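Local coordinates for protein lovastatin nonaketide synthase mokA (Monascus pilosus, PDB 6AD3) that builds the nonaketide precursor of monacolin K (lovastatin) as an iterative type I polyketide synthase, represented here by its condensation domain, at residues Gln329-Ala334 / Met472-Thr477; Arg315-Ser320 / Ala325-Phe330; Pro480-Lys485 / Ser502-Leu507; Val337-Leu342 / Phe348-Ala353. The protein carries 1 engineered substitution. All coordinates share one frame; numbering follows the deposited sequence.

Contact 1: Gln329-Ala334 / Met472-Thr477; sequences QFYLAA and MSDDPT
Met472 lies over one face of the Tyr331 ring. Its CE methyl sits almost exactly above the middle of the ring, with CE 3.5 Å from the Tyr331 ring centroid and only 2° off the ring normal. This is a CH-pi contact. The sulfur touches the same face nearer to the root of the ring, with Met472 SD 3.6 Å from Tyr331 CG. SD is 28° off the normal, so the sulfur is part of a Met-aromatic contact and the methyl takes the centre. The Met472 chain runs extended through chi2, and the bend at its last torsion (chi3 56°) lays CE over the ring. The two side chains cross at about a right angle.

Asp474 adds a looser approach. Its OD2 comes to 4.4 Å from Tyr331 CE2, from an oblique direction. That carboxylate oxygen is held by a hydrogen bond with Tyr439 OH on the neighbouring strand 435-440. Backbone hydrogen bonds between Met472 and both Asp438 and Lys440 fix the strand that carries the methionine. Around the tyrosine, Leu308, Pro480, Leu507 and Phe437 also touch its side chain. In the loop after the strand, Asp475 OD1 accepts from Thr477 N, an Asx turn.

The contact is buried, and it packs helix 327-343 against strand 468-473. Such packing of a helix on a mixed beta-sheet belongs to the layered alpha/beta architecture of condensation domains, whose two lobes resemble chloramphenicol acetyltransferase.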
loop_
_atom_site.group_PDB
_atom_site.type_symbol
_atom_site.label_atom_id
_atom_site.label_comp_id
_atom_site.label_asym_id
_atom_site.label_seq_id
_atom_site.Cartn_x
_atom_site.Cartn_y
_atom_site.Cartn_z
ATOM N N GLN A 329 -8.842 14.116 -3.091
ATOM C CA GLN A 329 -10.262 13.970 -2.865
ATOM C C GLN A 329 -11.047 13.935 -4.158
ATOM O O GLN A 329 -12.021 13.223 -4.256
ATOM C CB GLN A 329 -10.771 15.060 -1.963
ATOM C CG GLN A 329 -10.246 14.930 -0.549
ATOM C CD GLN A 329 -10.193 16.265 0.206
ATOM O OE1 GLN A 329 -10.489 17.331 -0.340
ATOM N NE2 GLN A 329 -9.657 16.214 1.406
ATOM N N PHE A 330 -10.548 14.631 -5.174
ATOM C CA PHE A 330 -11.140 14.577 -6.525
ATOM C C PHE A 330 -10.972 13.165 -7.142
ATOM O O PHE A 330 -11.950 12.536 -7.619
ATOM C CB PHE A 330 -10.463 15.642 -7.434
ATOM C CG PHE A 330 -11.225 15.936 -8.729
ATOM C CD1 PHE A 330 -11.325 14.970 -9.744
ATOM C CD2 PHE A 330 -11.727 17.183 -8.973
ATOM C CE1 PHE A 330 -11.941 15.268 -10.946
ATOM C CE2 PHE A 330 -12.375 17.462 -10.141
ATOM C CZ PHE A 330 -12.502 16.515 -11.128
ATOM N N TYR A 331 -9.763 12.616 -7.048
ATOM C CA TYR A 331 -9.517 11.304 -7.597
ATOM C C TYR A 331 -10.415 10.250 -6.863
ATOM O O TYR A 331 -10.948 9.324 -7.485
ATOM C CB TYR A 331 -8.027 10.962 -7.493
ATOM C CG TYR A 331 -7.159 11.760 -8.412
ATOM C CD1 TYR A 331 -7.224 11.563 -9.782
ATOM C CD2 TYR A 331 -6.216 12.691 -7.927
ATOM C CE1 TYR A 331 -6.483 12.335 -10.650
ATOM C CE2 TYR A 331 -5.432 13.438 -8.799
ATOM C CZ TYR A 331 -5.535 13.202 -10.173
ATOM O OH TYR A 331 -4.819 13.944 -11.109
ATOM N N LEU A 332 -10.558 10.406 -5.543
ATOM C CA LEU A 332 -11.326 9.453 -4.730
ATOM C C LEU A 332 -12.813 9.565 -5.077
ATOM O O LEU A 332 -13.489 8.573 -5.300
ATOM C CB LEU A 332 -11.111 9.751 -3.254
ATOM C CG LEU A 332 -12.063 8.972 -2.321
ATOM C CD1 LEU A 332 -11.871 7.475 -2.444
ATOM C CD2 LEU A 332 -11.848 9.411 -0.894
ATOM N N ALA A 333 -13.297 10.795 -5.181
ATOM C CA ALA A 333 -14.673 11.013 -5.528
ATOM C C ALA A 333 -15.018 10.436 -6.894
ATOM O O ALA A 333 -16.062 9.844 -7.054
ATOM C CB ALA A 333 -15.026 12.520 -5.455
ATOM N N ALA A 334 -14.138 10.628 -7.876
ATOM C CA ALA A 334 -14.353 10.135 -9.192
ATOM C C ALA A 334 -14.301 8.585 -9.222
ATOM O O ALA A 334 -15.072 7.931 -9.926
ATOM C CB ALA A 334 -13.330 10.751 -10.138
ATOM N N MET A 472 -2.313 5.272 -6.975
ATOM C CA MET A 472 -1.846 6.409 -7.756
ATOM C C MET A 472 -0.617 7.007 -7.117
ATOM O O MET A 472 -0.556 7.138 -5.875
ATOM C CB MET A 472 -2.875 7.533 -7.750
ATOM C CG MET A 472 -4.134 7.289 -8.429
ATOM S SD MET A 472 -5.059 8.843 -8.297
ATOM C CE MET A 472 -3.914 10.059 -9.026
ATOM N N SER A 473 0.295 7.487 -7.959
ATOM C CA SER A 473 1.352 8.406 -7.545
ATOM C C SER A 473 1.066 9.740 -8.207
ATOM O O SER A 473 0.750 9.804 -9.381
ATOM C CB SER A 473 2.731 7.887 -7.973
ATOM O OG SER A 473 3.071 6.684 -7.247
ATOM N N ASP A 474 1.296 10.808 -7.468
ATOM C CA ASP A 474 1.083 12.164 -7.976
ATOM C C ASP A 474 2.332 12.966 -7.580
ATOM O O ASP A 474 2.275 13.870 -6.740
ATOM C CB ASP A 474 -0.192 12.732 -7.356
ATOM C CG ASP A 474 -0.530 14.137 -7.834
ATOM O OD1 ASP A 474 0.087 14.584 -8.794
ATOM O OD2 ASP A 474 -1.467 14.741 -7.256
ATOM N N ASP A 475 3.445 12.635 -8.211
ATOM C CA ASP A 475 4.742 13.299 -7.950
ATOM C C ASP A 475 4.658 14.668 -8.634
ATOM O O ASP A 475 4.309 14.736 -9.806
ATOM C CB ASP A 475 5.863 12.446 -8.566
ATOM C CG ASP A 475 7.239 13.014 -8.351
ATOM O OD1 ASP A 475 7.368 14.251 -8.317
ATOM O OD2 ASP A 475 8.169 12.202 -8.220
ATOM N N PRO A 476 4.849 15.754 -7.870
ATOM C CA PRO A 476 4.476 17.097 -8.392
ATOM C C PRO A 476 5.299 17.526 -9.576
ATOM O O PRO A 476 4.949 18.515 -10.257
ATOM C CB PRO A 476 4.742 18.037 -7.190
ATOM C CG PRO A 476 5.553 17.236 -6.211
ATOM C CD PRO A 476 5.112 15.804 -6.424
ATOM N N THR A 477 6.391 16.812 -9.827
ATOM C CA THR A 477 7.265 17.112 -10.955
ATOM C C THR A 477 7.105 16.149 -12.126
ATOM O O THR A 477 7.876 16.200 -13.059
ATOM C CB THR A 477 8.763 17.110 -10.541
ATOM O OG1 THR A 477 9.207 15.764 -10.287
ATOM C CG2 THR A 477 8.992 17.987 -9.284
#

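Contact 2: Arg315-Ser320 / Ala325-Phe330; sequences RIRERS and ATPMQF
Ile316 overlaps one face of the Phe330 ring. Its CG1 stands over the face, displaced toward the rim, with Ile316 CG1 3.7 Å from Phe330 CE1. Its CG2 covers the root of the ring, with Ile316 CG2 3.7 Å from Phe330 CG. Both branches thus lie on the phenyl group. The ring is brought there by a first torsion that sets Phe330 CG opposite its backbone N (chi1 -165°).

Ser320 packs against Phe330 CB, with Ser320 OG 3.4 Å from that carbon. Its hydroxyl is turned back to its own helix and donates to Ile316 O at 2.8 Å. Ile316 O also takes Ser320 N, and the two donors arrive from opposite faces of the carbonyl plane. This second grip fixes the rotation of the serine. At the turn between the helices, Ala325 N donates to Ser320 O at 2.8 Å in a fairly straight bond (163°).

Thr326 is the N-cap of the next helix. Gln329 N donates to Thr326 OG1, and Thr326 N donates to Gln329 OE1 at 2.9 Å. This is a capping box. Toward solvent, Arg317 CG grazes Pro327 CG at 4.1 Å.

The contact joins two successive helices, 310-322 and 327-343, linked by a short turn. Ser511 of helix 495-512 touches both Ile316 and Phe330, Leu390 of helix 386-401 touches Ala325 and Phe330, and Met328 packs on strand 435-440.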
loop_
_atom_site.group_PDB
_atom_site.type_symbol
_atom_site.label_atom_id
_atom_site.label_comp_id
_atom_site.label_asym_id
_atom_site.label_seq_id
_atom_site.Cartn_x
_atom_site.Cartn_y
_atom_site.Cartn_z
ATOM N N ARG A 315 -6.422 20.566 -14.725
ATOM C CA ARG A 315 -7.804 20.911 -14.449
ATOM C C ARG A 315 -8.244 20.374 -13.095
ATOM O O ARG A 315 -9.010 21.012 -12.378
ATOM C CB ARG A 315 -8.736 20.377 -15.543
ATOM C CG ARG A 315 -8.559 21.096 -16.866
ATOM C CD ARG A 315 -9.647 20.773 -17.873
ATOM N NE ARG A 315 -9.217 21.289 -19.170
ATOM C CZ ARG A 315 -8.605 20.556 -20.089
ATOM N NH1 ARG A 315 -8.696 19.225 -20.025
ATOM N NH2 ARG A 315 -8.070 21.148 -21.165
ATOM N N ILE A 316 -7.790 19.188 -12.761
ATOM C CA ILE A 316 -8.120 18.645 -11.472
ATOM C C ILE A 316 -7.534 19.498 -10.328
ATOM O O ILE A 316 -8.217 19.787 -9.356
ATOM C CB ILE A 316 -7.686 17.175 -11.381
ATOM C CG1 ILE A 316 -8.603 16.332 -12.272
ATOM C CG2 ILE A 316 -7.766 16.675 -9.928
ATOM C CD1 ILE A 316 -8.111 14.889 -12.438
ATOM N N ARG A 317 -6.310 19.971 -10.468
ATOM C CA ARG A 317 -5.751 20.842 -9.429
ATOM C C ARG A 317 -6.549 22.121 -9.322
ATOM O O ARG A 317 -6.857 22.571 -8.222
ATOM C CB ARG A 317 -4.276 21.160 -9.691
ATOM C CG ARG A 317 -3.369 19.943 -9.584
ATOM C CD ARG A 317 -1.887 20.326 -9.523
ATOM N NE ARG A 317 -1.463 21.123 -10.664
ATOM C CZ ARG A 317 -1.111 20.613 -11.838
ATOM N NH1 ARG A 317 -1.087 19.306 -12.006
ATOM N NH2 ARG A 317 -0.732 21.416 -12.822
ATOM N N GLU A 318 -6.931 22.686 -10.465
ATOM C CA GLU A 318 -7.681 23.969 -10.469
ATOM C C GLU A 318 -9.037 23.822 -9.814
ATOM O O GLU A 318 -9.421 24.638 -8.976
ATOM C CB GLU A 318 -7.842 24.521 -11.896
ATOM C CG GLU A 318 -6.513 24.819 -12.546
ATOM C CD GLU A 318 -5.636 25.724 -11.681
ATOM O OE1 GLU A 318 -4.683 25.217 -11.012
ATOM O OE2 GLU A 318 -5.982 26.901 -11.576
ATOM N N ARG A 319 -9.818 22.846 -10.272
ATOM C CA ARG A 319 -11.189 22.673 -9.800
ATOM C C ARG A 319 -11.208 22.187 -8.314
ATOM O O ARG A 319 -12.047 22.603 -7.560
ATOM C CB ARG A 319 -11.985 21.706 -10.722
ATOM C CG ARG A 319 -12.079 22.087 -12.238
ATOM C CD ARG A 319 -12.182 23.574 -12.568
ATOM N NE ARG A 319 -13.520 24.127 -12.293
ATOM C CZ ARG A 319 -14.504 24.228 -13.179
ATOM N NH1 ARG A 319 -14.360 23.810 -14.450
ATOM N NH2 ARG A 319 -15.685 24.647 -12.762
ATOM N N SER A 320 -10.220 21.394 -7.909
ATOM C CA SER A 320 -10.057 21.023 -6.509
ATOM C C SER A 320 -9.871 22.270 -5.617
ATOM O O SER A 320 -10.635 22.508 -4.674
ATOM C CB SER A 320 -8.888 20.055 -6.355
ATOM O OG SER A 320 -9.238 18.828 -6.986
ATOM N N ALA A 325 -11.011 21.741 -1.968
ATOM C CA ALA A 325 -10.689 20.321 -1.810
ATOM C C ALA A 325 -9.271 20.043 -2.326
ATOM O O ALA A 325 -8.573 20.935 -2.848
ATOM C CB ALA A 325 -11.701 19.493 -2.576
ATOM N N THR A 326 -8.794 18.838 -2.109
ATOM C CA THR A 326 -7.483 18.452 -2.619
ATOM C C THR A 326 -7.642 17.575 -3.866
ATOM O O THR A 326 -8.643 16.913 -4.028
ATOM C CB THR A 326 -6.703 17.631 -1.580
ATOM O OG1 THR A 326 -7.379 16.397 -1.368
ATOM C CG2 THR A 326 -6.599 18.376 -0.240
ATOM N N PRO A 327 -6.595 17.494 -4.698
ATOM C CA PRO A 327 -6.655 16.582 -5.839
ATOM C C PRO A 327 -6.949 15.140 -5.383
ATOM O O PRO A 327 -7.718 14.450 -6.019
ATOM C CB PRO A 327 -5.247 16.692 -6.437
ATOM C CG PRO A 327 -4.895 18.143 -6.180
ATOM C CD PRO A 327 -5.453 18.425 -4.792
ATOM N N MET A 328 -6.351 14.703 -4.287
ATOM C CA MET A 328 -6.657 13.353 -3.778
ATOM C C MET A 328 -8.145 13.127 -3.634
ATOM O O MET A 328 -8.673 12.104 -4.085
ATOM C CB MET A 328 -5.997 13.089 -2.430
ATOM C CG MET A 328 -6.196 11.635 -1.969
ATOM S SD MET A 328 -7.738 11.349 -1.044
ATOM C CE MET A 328 -7.171 11.611 0.635
ATOM N N GLN A 329 -8.842 14.116 -3.091
ATOM C CA GLN A 329 -10.262 13.970 -2.865
ATOM C C GLN A 329 -11.047 13.935 -4.158
ATOM O O GLN A 329 -12.021 13.223 -4.256
ATOM C CB GLN A 329 -10.771 15.060 -1.963
ATOM C CG GLN A 329 -10.246 14.930 -0.549
ATOM C CD GLN A 329 -10.193 16.265 0.206
ATOM O OE1 GLN A 329 -10.489 17.331 -0.340
ATOM N NE2 GLN A 329 -9.657 16.214 1.406
ATOM N N PHE A 330 -10.548 14.631 -5.174
ATOM C CA PHE A 330 -11.140 14.577 -6.525
ATOM C C PHE A 330 -10.972 13.165 -7.142
ATOM O O PHE A 330 -11.950 12.536 -7.619
ATOM C CB PHE A 330 -10.463 15.642 -7.434
ATOM C CG PHE A 330 -11.225 15.936 -8.729
ATOM C CD1 PHE A 330 -11.325 14.970 -9.744
ATOM C CD2 PHE A 330 -11.727 17.183 -8.973
ATOM C CE1 PHE A 330 -11.941 15.268 -10.946
ATOM C CE2 PHE A 330 -12.375 17.462 -10.141
ATOM C CZ PHE A 330 -12.502 16.515 -11.128
#

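Contact 3: Pro480-Lys485 / Ser502-Leu507; sequences PLLTVK and SYISIL
Leu482 meets Tyr503, Ile504 and Leu507 where strand 481-487 of the six-stranded mixed beta-sheet is covered by helix 495-512. This is alpha/beta layer packing in the condensation domain. The segment axes are 11.3 Å apart at their closest and run at 136° to each other.

One methyl, Leu482 CD2, makes all the close approaches. The leucine places CG beside its backbone N (chi1 -67°), and chi2 of 45° turns CD2 toward the helix. Tyr503 reaches out from the helix with CG opposite its backbone N. Its ring presents an edge to the methyl, with Leu482 CD2 3.9 Å from Tyr503 CD2 and near the ring plane. The two side chains cross at about a right angle. Ile504 supplies the next wall through its longer branch, with Ile504 CG1 4.0 Å from Leu482 CD2. Leu507 is a more distant neighbour. Leu482 meets the helix through apolar contacts.

The tyrosine is held at its far end as well. Tyr503 OH hydrogen-bonds with Tyr331 O of helix 327-343, so its polar end is used elsewhere. Within the helix, Leu507 CD1 lies 3.5 Å above the plane of the Tyr503 ring, displaced toward its rim.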
loop_
_atom_site.group_PDB
_atom_site.type_symbol
_atom_site.label_atom_id
_atom_site.label_comp_id
_atom_site.label_asym_id
_atom_site.label_seq_id
_atom_site.Cartn_x
_atom_site.Cartn_y
_atom_site.Cartn_z
ATOM N N PRO A 480 0.490 12.306 -13.039
ATOM C CA PRO A 480 0.029 11.254 -12.165
ATOM C C PRO A 480 0.114 9.859 -12.831
ATOM O O PRO A 480 -0.164 9.716 -14.019
ATOM C CB PRO A 480 -1.427 11.654 -11.894
ATOM C CG PRO A 480 -1.465 13.135 -12.157
ATOM C CD PRO A 480 -0.538 13.322 -13.297
ATOM N N LEU A 481 0.504 8.860 -12.061
ATOM C CA LEU A 481 0.607 7.505 -12.537
ATOM C C LEU A 481 -0.461 6.640 -11.869
ATOM O O LEU A 481 -0.513 6.561 -10.654
ATOM C CB LEU A 481 2.006 6.930 -12.224
ATOM C CG LEU A 481 2.305 5.554 -12.854
ATOM C CD1 LEU A 481 2.347 5.673 -14.371
ATOM C CD2 LEU A 481 3.607 4.950 -12.296
ATOM N N LEU A 482 -1.300 6.001 -12.680
ATOM C CA LEU A 482 -2.442 5.266 -12.183
ATOM C C LEU A 482 -2.219 3.785 -12.417
ATOM O O LEU A 482 -1.999 3.364 -13.563
ATOM C CB LEU A 482 -3.720 5.711 -12.917
ATOM C CG LEU A 482 -4.286 7.131 -12.717
ATOM C CD1 LEU A 482 -3.271 8.215 -12.757
ATOM C CD2 LEU A 482 -5.380 7.380 -13.722
ATOM N N THR A 483 -2.452 2.973 -11.378
ATOM C CA THR A 483 -2.387 1.528 -11.472
ATOM C C THR A 483 -3.724 0.979 -10.984
ATOM O O THR A 483 -4.150 1.284 -9.853
ATOM C CB THR A 483 -1.276 0.933 -10.575
ATOM O OG1 THR A 483 -0.025 1.521 -10.937
ATOM C CG2 THR A 483 -1.184 -0.572 -10.718
ATOM N N VAL A 484 -4.377 0.174 -11.828
ATOM C CA VAL A 484 -5.603 -0.541 -11.444
ATOM C C VAL A 484 -5.338 -2.059 -11.404
ATOM O O VAL A 484 -4.759 -2.654 -12.372
ATOM C CB VAL A 484 -6.743 -0.261 -12.455
ATOM C CG1 VAL A 484 -7.925 -1.164 -12.179
ATOM C CG2 VAL A 484 -7.151 1.195 -12.360
ATOM N N LYS A 485 -5.723 -2.666 -10.289
ATOM C CA LYS A 485 -5.589 -4.103 -10.059
ATOM C C LYS A 485 -6.966 -4.678 -9.822
ATOM O O LYS A 485 -7.718 -4.157 -9.000
ATOM C CB LYS A 485 -4.716 -4.379 -8.831
ATOM C CG LYS A 485 -3.297 -3.773 -8.908
ATOM C CD LYS A 485 -2.505 -4.019 -7.610
ATOM C CE LYS A 485 -1.042 -3.584 -7.717
ATOM N NZ LYS A 485 -0.359 -3.630 -6.388
ATOM N N SER A 502 -12.048 3.906 -18.537
ATOM C CA SER A 502 -13.291 4.547 -18.050
ATOM C C SER A 502 -13.046 5.576 -16.954
ATOM O O SER A 502 -13.685 6.626 -16.906
ATOM C CB SER A 502 -14.300 3.500 -17.581
ATOM O OG SER A 502 -14.784 2.776 -18.693
ATOM N N TYR A 503 -12.063 5.295 -16.102
ATOM C CA TYR A 503 -11.711 6.192 -15.026
ATOM C C TYR A 503 -11.060 7.459 -15.569
ATOM O O TYR A 503 -11.429 8.579 -15.181
ATOM C CB TYR A 503 -10.788 5.460 -14.044
ATOM C CG TYR A 503 -10.397 6.294 -12.844
ATOM C CD1 TYR A 503 -11.361 6.791 -11.964
ATOM C CD2 TYR A 503 -9.071 6.560 -12.579
ATOM C CE1 TYR A 503 -11.010 7.565 -10.868
ATOM C CE2 TYR A 503 -8.705 7.370 -11.503
ATOM C CZ TYR A 503 -9.681 7.840 -10.635
ATOM O OH TYR A 503 -9.323 8.652 -9.581
ATOM N N ILE A 504 -10.149 7.305 -16.510
ATOM C CA ILE A 504 -9.513 8.464 -17.124
ATOM C C ILE A 504 -10.553 9.324 -17.845
ATOM O O ILE A 504 -10.577 10.586 -17.716
ATOM C CB ILE A 504 -8.382 8.039 -18.079
ATOM C CG1 ILE A 504 -7.210 7.504 -17.244
ATOM C CG2 ILE A 504 -7.927 9.207 -18.956
ATOM C CD1 ILE A 504 -6.159 6.790 -18.058
ATOM N N SER A 505 -11.458 8.663 -18.550
ATOM C CA SER A 505 -12.584 9.383 -19.178
ATOM C C SER A 505 -13.415 10.185 -18.181
ATOM O O SER A 505 -13.770 11.364 -18.423
ATOM C CB SER A 505 -13.458 8.410 -20.004
ATOM O OG SER A 505 -12.724 7.917 -21.131
ATOM N N ILE A 506 -13.726 9.586 -17.055
ATOM C CA ILE A 506 -14.575 10.230 -16.071
ATOM C C ILE A 506 -13.845 11.387 -15.385
ATOM O O ILE A 506 -14.445 12.427 -15.125
ATOM C CB ILE A 506 -15.184 9.186 -15.052
ATOM C CG1 ILE A 506 -16.677 9.450 -14.867
ATOM C CG2 ILE A 506 -14.464 9.186 -13.734
ATOM C CD1 ILE A 506 -17.356 8.575 -13.812
ATOM N N LEU A 507 -12.528 11.250 -15.176
ATOM C CA LEU A 507 -11.714 12.343 -14.648
ATOM C C LEU A 507 -11.658 13.482 -15.633
ATOM O O LEU A 507 -11.805 14.635 -15.264
ATOM C CB LEU A 507 -10.268 11.891 -14.414
ATOM C CG LEU A 507 -10.043 10.920 -13.246
ATOM C CD1 LEU A 507 -8.614 10.378 -13.336
ATOM C CD2 LEU A 507 -10.275 11.584 -11.905
#

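Contact 4: Val337-Leu342 / Phe348-Ala353; sequences VLLARL and FSIGLA
Leu339 and Ala340 face Phe348 and Ile350 where helix 327-343 packs on strand 348-354, which follows it in the chain. This is a helix-on-sheet pairing within the alpha/beta fold of the condensation domain. The two segments run roughly antiparallel, at 143°, with axes 10.5 Å apart.

Leu339 can be followed outward. Its CB meets the far end of the phenyl ring, with Leu339 CB 3.8 Å from Phe348 CE2 and about equally far from CZ. CG stands beside the backbone N, opposite the carbonyl carbon (chi1 -71°), and this sends the chain toward the strand. At the tip, Leu339 CD1 lies 4.0 Å from Phe348 CE2. The same methyl meets Ile350 CD1 at 4.0 Å. Here the two chain ends meet head-on. Leu339 also touches Ala435 on strand 435-440, and Ile350 touches Phe437 there, so the neighbouring strand shares in the packing.

Phe348 holds its ring in the crowded position, with CG between the backbone N and the carbonyl carbon (chi1 58°). Its far end is thereby set against the helix backbone at Leu339 and Ala340. Phe348 CZ is 3.7 Å from Ala340 N, approached obliquely. The ring of His336, one turn earlier on the helix than Ala340, also meets the phenyl ring. Four buried residues make the contact, and it is wholly apolar at its side chains. Beside CE1, across CZ from Leu339, the Ala340 methyl sits at the edge and in the ring plane, with Ala340 CB 3.9 Å from Phe348 CE1.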
loop_
_atom_site.group_PDB
_atom_site.type_symbol
_atom_site.label_atom_id
_atom_site.label_comp_id
_atom_site.label_asym_id
_atom_site.label_seq_id
_atom_site.Cartn_x
_atom_site.Cartn_y
_atom_site.Cartn_z
ATOM N N VAL A 337 -17.590 7.396 -7.894
ATOM C CA VAL A 337 -18.643 7.522 -8.914
ATOM C C VAL A 337 -18.575 6.429 -9.978
ATOM O O VAL A 337 -19.575 5.817 -10.303
ATOM C CB VAL A 337 -18.593 8.886 -9.603
ATOM C CG1 VAL A 337 -19.545 8.931 -10.787
ATOM C CG2 VAL A 337 -18.907 9.987 -8.588
ATOM N N LEU A 338 -17.369 6.065 -10.414
ATOM C CA LEU A 338 -17.231 5.042 -11.398
ATOM C C LEU A 338 -17.632 3.676 -10.831
ATOM O O LEU A 338 -18.310 2.884 -11.491
ATOM C CB LEU A 338 -15.798 5.017 -11.921
ATOM C CG LEU A 338 -15.537 3.970 -12.988
ATOM C CD1 LEU A 338 -16.522 4.089 -14.146
ATOM C CD2 LEU A 338 -14.109 4.099 -13.487
ATOM N N LEU A 339 -17.233 3.397 -9.593
ATOM C CA LEU A 339 -17.593 2.147 -8.972
ATOM C C LEU A 339 -19.108 2.038 -8.860
ATOM O O LEU A 339 -19.683 0.966 -9.091
ATOM C CB LEU A 339 -16.953 2.010 -7.609
ATOM C CG LEU A 339 -15.435 1.779 -7.623
ATOM C CD1 LEU A 339 -14.862 1.959 -6.224
ATOM C CD2 LEU A 339 -15.111 0.402 -8.118
ATOM N N ALA A 340 -19.751 3.121 -8.439
ATOM C CA ALA A 340 -21.210 3.106 -8.327
ATOM C C ALA A 340 -21.837 2.863 -9.707
ATOM O O ALA A 340 -22.817 2.096 -9.830
ATOM C CB ALA A 340 -21.715 4.413 -7.733
ATOM N N ARG A 341 -21.361 3.572 -10.724
ATOM C CA ARG A 341 -21.882 3.353 -12.076
ATOM C C ARG A 341 -21.765 1.928 -12.520
ATOM O O ARG A 341 -22.694 1.383 -13.077
ATOM C CB ARG A 341 -21.209 4.230 -13.107
ATOM C CG ARG A 341 -21.513 5.694 -12.985
ATOM C CD ARG A 341 -20.990 6.455 -14.184
ATOM N NE ARG A 341 -21.304 7.867 -14.038
ATOM C CZ ARG A 341 -20.976 8.787 -14.929
ATOM N NH1 ARG A 341 -20.307 8.427 -16.019
ATOM N NH2 ARG A 341 -21.363 10.043 -14.761
ATOM N N LEU A 342 -20.590 1.337 -12.368
ATOM C CA LEU A 342 -20.327 0.031 -12.942
ATOM C C LEU A 342 -20.990 -1.113 -12.170
ATOM O O LEU A 342 -21.198 -2.176 -12.720
ATOM C CB LEU A 342 -18.819 -0.227 -13.032
ATOM C CG LEU A 342 -18.016 0.657 -13.966
ATOM C CD1 LEU A 342 -16.521 0.312 -13.841
ATOM C CD2 LEU A 342 -18.513 0.480 -15.395
ATOM N N PHE A 348 -21.630 1.008 -0.528
ATOM C CA PHE A 348 -20.440 0.188 -0.486
ATOM C C PHE A 348 -19.309 0.977 0.129
ATOM O O PHE A 348 -19.400 2.204 0.257
ATOM C CB PHE A 348 -20.041 -0.328 -1.893
ATOM C CG PHE A 348 -19.782 0.756 -2.914
ATOM C CD1 PHE A 348 -20.852 1.349 -3.614
ATOM C CD2 PHE A 348 -18.484 1.260 -3.140
ATOM C CE1 PHE A 348 -20.617 2.310 -4.591
ATOM C CE2 PHE A 348 -18.262 2.241 -4.092
ATOM C CZ PHE A 348 -19.330 2.808 -4.767
ATOM N N SER A 349 -18.211 0.285 0.443
ATOM C CA SER A 349 -17.117 0.950 1.143
ATOM C C SER A 349 -15.824 0.904 0.367
ATOM O O SER A 349 -15.598 0.008 -0.462
ATOM C CB SER A 349 -16.925 0.322 2.536
ATOM O OG SER A 349 -18.053 0.538 3.371
ATOM N N ILE A 350 -15.015 1.931 0.570
ATOM C CA ILE A 350 -13.711 2.010 -0.045
ATOM C C ILE A 350 -12.671 2.163 1.047
ATOM O O ILE A 350 -12.714 3.119 1.835
ATOM C CB ILE A 350 -13.604 3.212 -1.000
ATOM C CG1 ILE A 350 -14.690 3.122 -2.129
ATOM C CG2 ILE A 350 -12.173 3.281 -1.586
ATOM C CD1 ILE A 350 -14.784 4.357 -3.016
ATOM N N GLY A 351 -11.692 1.264 1.055
ATOM C CA GLY A 351 -10.564 1.388 1.951
ATOM C C GLY A 351 -9.607 2.448 1.458
ATOM O O GLY A 351 -9.005 2.302 0.401
ATOM N N LEU A 352 -9.495 3.532 2.211
ATOM C CA LEU A 352 -8.570 4.601 1.870
ATOM C C LEU A 352 -7.224 4.367 2.549
ATOM O O LEU A 352 -7.154 4.174 3.776
ATOM C CB LEU A 352 -9.157 5.953 2.286
ATOM C CG LEU A 352 -8.236 7.177 2.173
ATOM C CD1 LEU A 352 -7.925 7.508 0.728
ATOM C CD2 LEU A 352 -8.839 8.403 2.853
ATOM N N ALA A 353 -6.191 4.165 1.749
ATOM C CA ALA A 353 -4.877 3.950 2.312
ATOM C C ALA A 353 -4.454 5.203 3.070
ATOM O O ALA A 353 -4.771 6.348 2.664
ATOM C CB ALA A 353 -3.846 3.633 1.188
#

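Helix 327-343 joins contacts 1, 2 and 4. Contact 2 lies at its start, contact 1 next along, and contact 4 near its end. The centres of contacts 1 and 2 are about 8 Å apart, and Ile316 CD1 touches Tyr331 CE1 at 3.5 Å. Contacts 1 and 3 reach neighbouring strands of one beta-sheet, where Leu481 N and Ser473 O lie 2.9 Å apart. Helix 495-512 of contact 3 packs beside helix 327-343: Ala334 CB is 3.6 Å from Leu507 CD2, and Leu338 CD2 is 3.5 Å from Tyr503 N. Contacts 3 and 4 are about 13 Å apart between centres. Together the four belong to one helix-covered sheet of the condensation domain.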